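Local coordinates for hypothetical protein, IPT/TIG domain protein (Bacteroides ovatus, PDB 4HW6), which is of unknown function but probably serves as an auxiliary nutrient-binding protein, putatively for carbohydrate, pairing an IPT/TIG domain with a six-bladed beta-propeller, at residues 25-31 and 101-107. Numbering follows the deposited sequence.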
loop_
_atom_site.group_PDB
_atom_site.type_symbol
_atom_site.label_atom_id
_atom_site.label_comp_id
_atom_site.label_asym_id
_atom_site.label_seq_id
_atom_site.Cartn_x
_atom_site.Cartn_y
_atom_site.Cartn_z
ATOM N N PHE A 25 -5.735 11.922 33.165
ATOM C CA PHE A 25 -5.785 12.981 32.152
ATOM C C PHE A 25 -7.205 13.074 31.587
ATOM O O PHE A 25 -7.933 12.077 31.565
ATOM C CB PHE A 25 -4.773 12.707 31.040
ATOM C CG PHE A 25 -4.713 11.265 30.618
ATOM C CD1 PHE A 25 -5.582 10.768 29.652
ATOM C CD2 PHE A 25 -3.786 10.403 31.181
ATOM C CE1 PHE A 25 -5.541 9.426 29.282
ATOM C CE2 PHE A 25 -3.729 9.070 30.802
ATOM C CZ PHE A 25 -4.610 8.575 29.860
ATOM N N LEU A 26 -7.597 14.268 31.154
ATOM C CA LEU A 26 -8.909 14.472 30.522
ATOM C C LEU A 26 -8.753 15.383 29.295
ATOM O O LEU A 26 -8.053 16.396 29.360
ATOM C CB LEU A 26 -9.923 15.045 31.521
ATOM C CG LEU A 26 -10.355 14.130 32.689
ATOM C CD1 LEU A 26 -11.127 14.914 33.738
ATOM C CD2 LEU A 26 -11.182 12.942 32.212
ATOM N N PRO A 27 -9.377 15.014 28.160
ATOM C CA PRO A 27 -10.168 13.801 27.928
ATOM C C PRO A 27 -9.270 12.543 27.880
ATOM O O PRO A 27 -8.044 12.660 27.794
ATOM C CB PRO A 27 -10.835 14.071 26.567
ATOM C CG PRO A 27 -9.940 15.061 25.882
ATOM C CD PRO A 27 -9.278 15.867 26.962
ATOM N N THR A 28 -9.873 11.357 27.926
ATOM C CA THR A 28 -9.098 10.104 27.935
ATOM C C THR A 28 -8.728 9.662 26.507
ATOM O O THR A 28 -7.997 8.684 26.297
ATOM C CB THR A 28 -9.890 8.992 28.634
ATOM O OG1 THR A 28 -11.198 8.912 28.058
ATOM C CG2 THR A 28 -10.025 9.291 30.115
ATOM N N GLU A 29 -9.240 10.392 25.524
ATOM C CA GLU A 29 -8.986 10.093 24.126
ATOM C C GLU A 29 -9.049 11.371 23.310
ATOM O O GLU A 29 -9.561 12.383 23.763
ATOM C CB GLU A 29 -10.029 9.115 23.614
ATOM C CG GLU A 29 -11.424 9.710 23.561
ATOM C CD GLU A 29 -12.450 8.816 24.207
ATOM O OE1 GLU A 29 -12.359 8.604 25.442
ATOM O OE2 GLU A 29 -13.352 8.341 23.478
ATOM N N GLY A 30 -8.514 11.323 22.102
ATOM C CA GLY A 30 -8.574 12.471 21.222
ATOM C C GLY A 30 -7.579 12.407 20.087
ATOM O O GLY A 30 -6.709 11.534 20.030
ATOM N N ARG A 31 -7.715 13.382 19.201
ATOM C CA ARG A 31 -6.918 13.480 17.986
ATOM C C ARG A 31 -5.829 14.537 18.195
ATOM O O ARG A 31 -5.827 15.249 19.209
ATOM C CB ARG A 31 -7.816 13.827 16.782
ATOM C CG ARG A 31 -9.157 14.493 17.114
ATOM C CD ARG A 31 -9.969 14.829 15.861
ATOM N NE ARG A 31 -9.073 15.300 14.811
ATOM C CZ ARG A 31 -8.551 14.540 13.847
ATOM N NH1 ARG A 31 -8.869 13.247 13.740
ATOM N NH2 ARG A 31 -7.701 15.087 12.983
ATOM N N ALA A 101 -2.643 4.636 33.041
ATOM C CA ALA A 101 -3.553 4.632 31.900
ATOM C C ALA A 101 -2.855 5.249 30.682
ATOM O O ALA A 101 -2.063 6.187 30.814
ATOM C CB ALA A 101 -4.854 5.375 32.224
ATOM N N LYS A 102 -3.132 4.680 29.513
ATOM C CA LYS A 102 -2.619 5.183 28.233
ATOM C C LYS A 102 -3.664 6.088 27.571
ATOM O O LYS A 102 -4.869 5.812 27.633
ATOM C CB LYS A 102 -2.307 4.022 27.285
ATOM C CG LYS A 102 -1.073 3.203 27.644
ATOM C CD LYS A 102 -0.978 1.962 26.762
ATOM C CE LYS A 102 0.445 1.415 26.660
ATOM N NZ LYS A 102 1.051 1.108 27.983
ATOM N N PHE A 103 -3.197 7.159 26.930
ATOM C CA PHE A 103 -4.077 8.033 26.162
ATOM C C PHE A 103 -4.515 7.291 24.897
ATOM O O PHE A 103 -3.692 6.656 24.221
ATOM C CB PHE A 103 -3.350 9.344 25.820
ATOM C CG PHE A 103 -4.214 10.362 25.125
ATOM C CD1 PHE A 103 -5.086 11.158 25.846
ATOM C CD2 PHE A 103 -4.147 10.530 23.748
ATOM C CE1 PHE A 103 -5.895 12.099 25.216
ATOM C CE2 PHE A 103 -4.950 11.474 23.116
ATOM C CZ PHE A 103 -5.824 12.254 23.847
ATOM N N ASP A 104 -5.805 7.346 24.586
ATOM C CA ASP A 104 -6.339 6.688 23.382
ATOM C C ASP A 104 -6.286 7.670 22.215
ATOM O O ASP A 104 -7.192 8.467 21.992
ATOM C CB ASP A 104 -7.759 6.165 23.611
ATOM C CG ASP A 104 -8.348 5.471 22.379
ATOM O OD1 ASP A 104 -7.637 5.265 21.368
ATOM O OD2 ASP A 104 -9.543 5.122 22.429
ATOM N N TYR A 105 -5.197 7.590 21.473
ATOM C CA TYR A 105 -4.959 8.469 20.351
ATOM C C TYR A 105 -5.816 8.054 19.169
ATOM O O TYR A 105 -5.761 6.916 18.728
ATOM C CB TYR A 105 -3.482 8.427 19.976
ATOM C CG TYR A 105 -3.138 9.256 18.764
ATOM C CD1 TYR A 105 -3.219 10.637 18.802
ATOM C CD2 TYR A 105 -2.717 8.660 17.585
ATOM C CE1 TYR A 105 -2.899 11.402 17.692
ATOM C CE2 TYR A 105 -2.384 9.421 16.482
ATOM C CZ TYR A 105 -2.482 10.789 16.539
ATOM O OH TYR A 105 -2.158 11.536 15.432
ATOM N N GLN A 106 -6.623 8.996 18.689
ATOM C CA GLN A 106 -7.539 8.758 17.599
ATOM C C GLN A 106 -7.024 9.477 16.374
ATOM O O GLN A 106 -6.471 10.571 16.462
ATOM C CB GLN A 106 -8.932 9.267 17.939
ATOM C CG GLN A 106 -9.551 8.587 19.151
ATOM C CD GLN A 106 -10.866 9.216 19.547
ATOM O OE1 GLN A 106 -11.045 10.434 19.433
ATOM N NE2 GLN A 106 -11.791 8.392 20.023
ATOM N N TYR A 107 -7.210 8.847 15.224
ATOM C CA TYR A 107 -6.723 9.394 13.985
ATOM C C TYR A 107 -7.466 8.734 12.832
ATOM O O TYR A 107 -7.819 7.544 12.885
ATOM C CB TYR A 107 -5.227 9.106 13.819
ATOM C CG TYR A 107 -4.944 7.629 13.825
ATOM C CD1 TYR A 107 -4.772 6.948 15.014
ATOM C CD2 TYR A 107 -4.911 6.898 12.643
ATOM C CE1 TYR A 107 -4.546 5.587 15.033
ATOM C CE2 TYR A 107 -4.682 5.540 12.653
ATOM C CZ TYR A 107 -4.502 4.887 13.854
ATOM O OH TYR A 107 -4.266 3.537 13.885
HETATM O O HOH W 1 -7.443 6.572 27.850
#
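Three backbone hydrogen bonds join the segments as parallel strands. D104 N donates to T28 O (3.1 Å), G30 N to D104 O (3.1 Å) and Q106 N to G30 O (2.9 Å). E29 pairs with D104 and G30 with Y105. One water bridges T28 O and K102 O, donating to each at 2.7 Å, where the strands part and P27, after a cis peptide bond, and T28 break strand 21-30. T28 OG1 donates a hydrogen bond to E29 OE1 (2.9 Å). F103 packs one ring face over E29 CA, with its CZ 3.3 Å from G30 N. A CB on G30 would crowd this ring and, at phi 162°, clash with E29 O. F25 meets F103 obliquely (CD1 to CD1, 3.9 Å) and touches A101 (CZ to CB, 4.0 Å). Both phenylalanines reach V36 and V82, inside the immunoglobulin-like (E-set) IPT/TIG domain. R31 forms a salt bridge with E432. Strand 104-105 edges the sheet beside 21-30, which pairs antiparallel with 35-41, and the chain enters propeller strand 109-115.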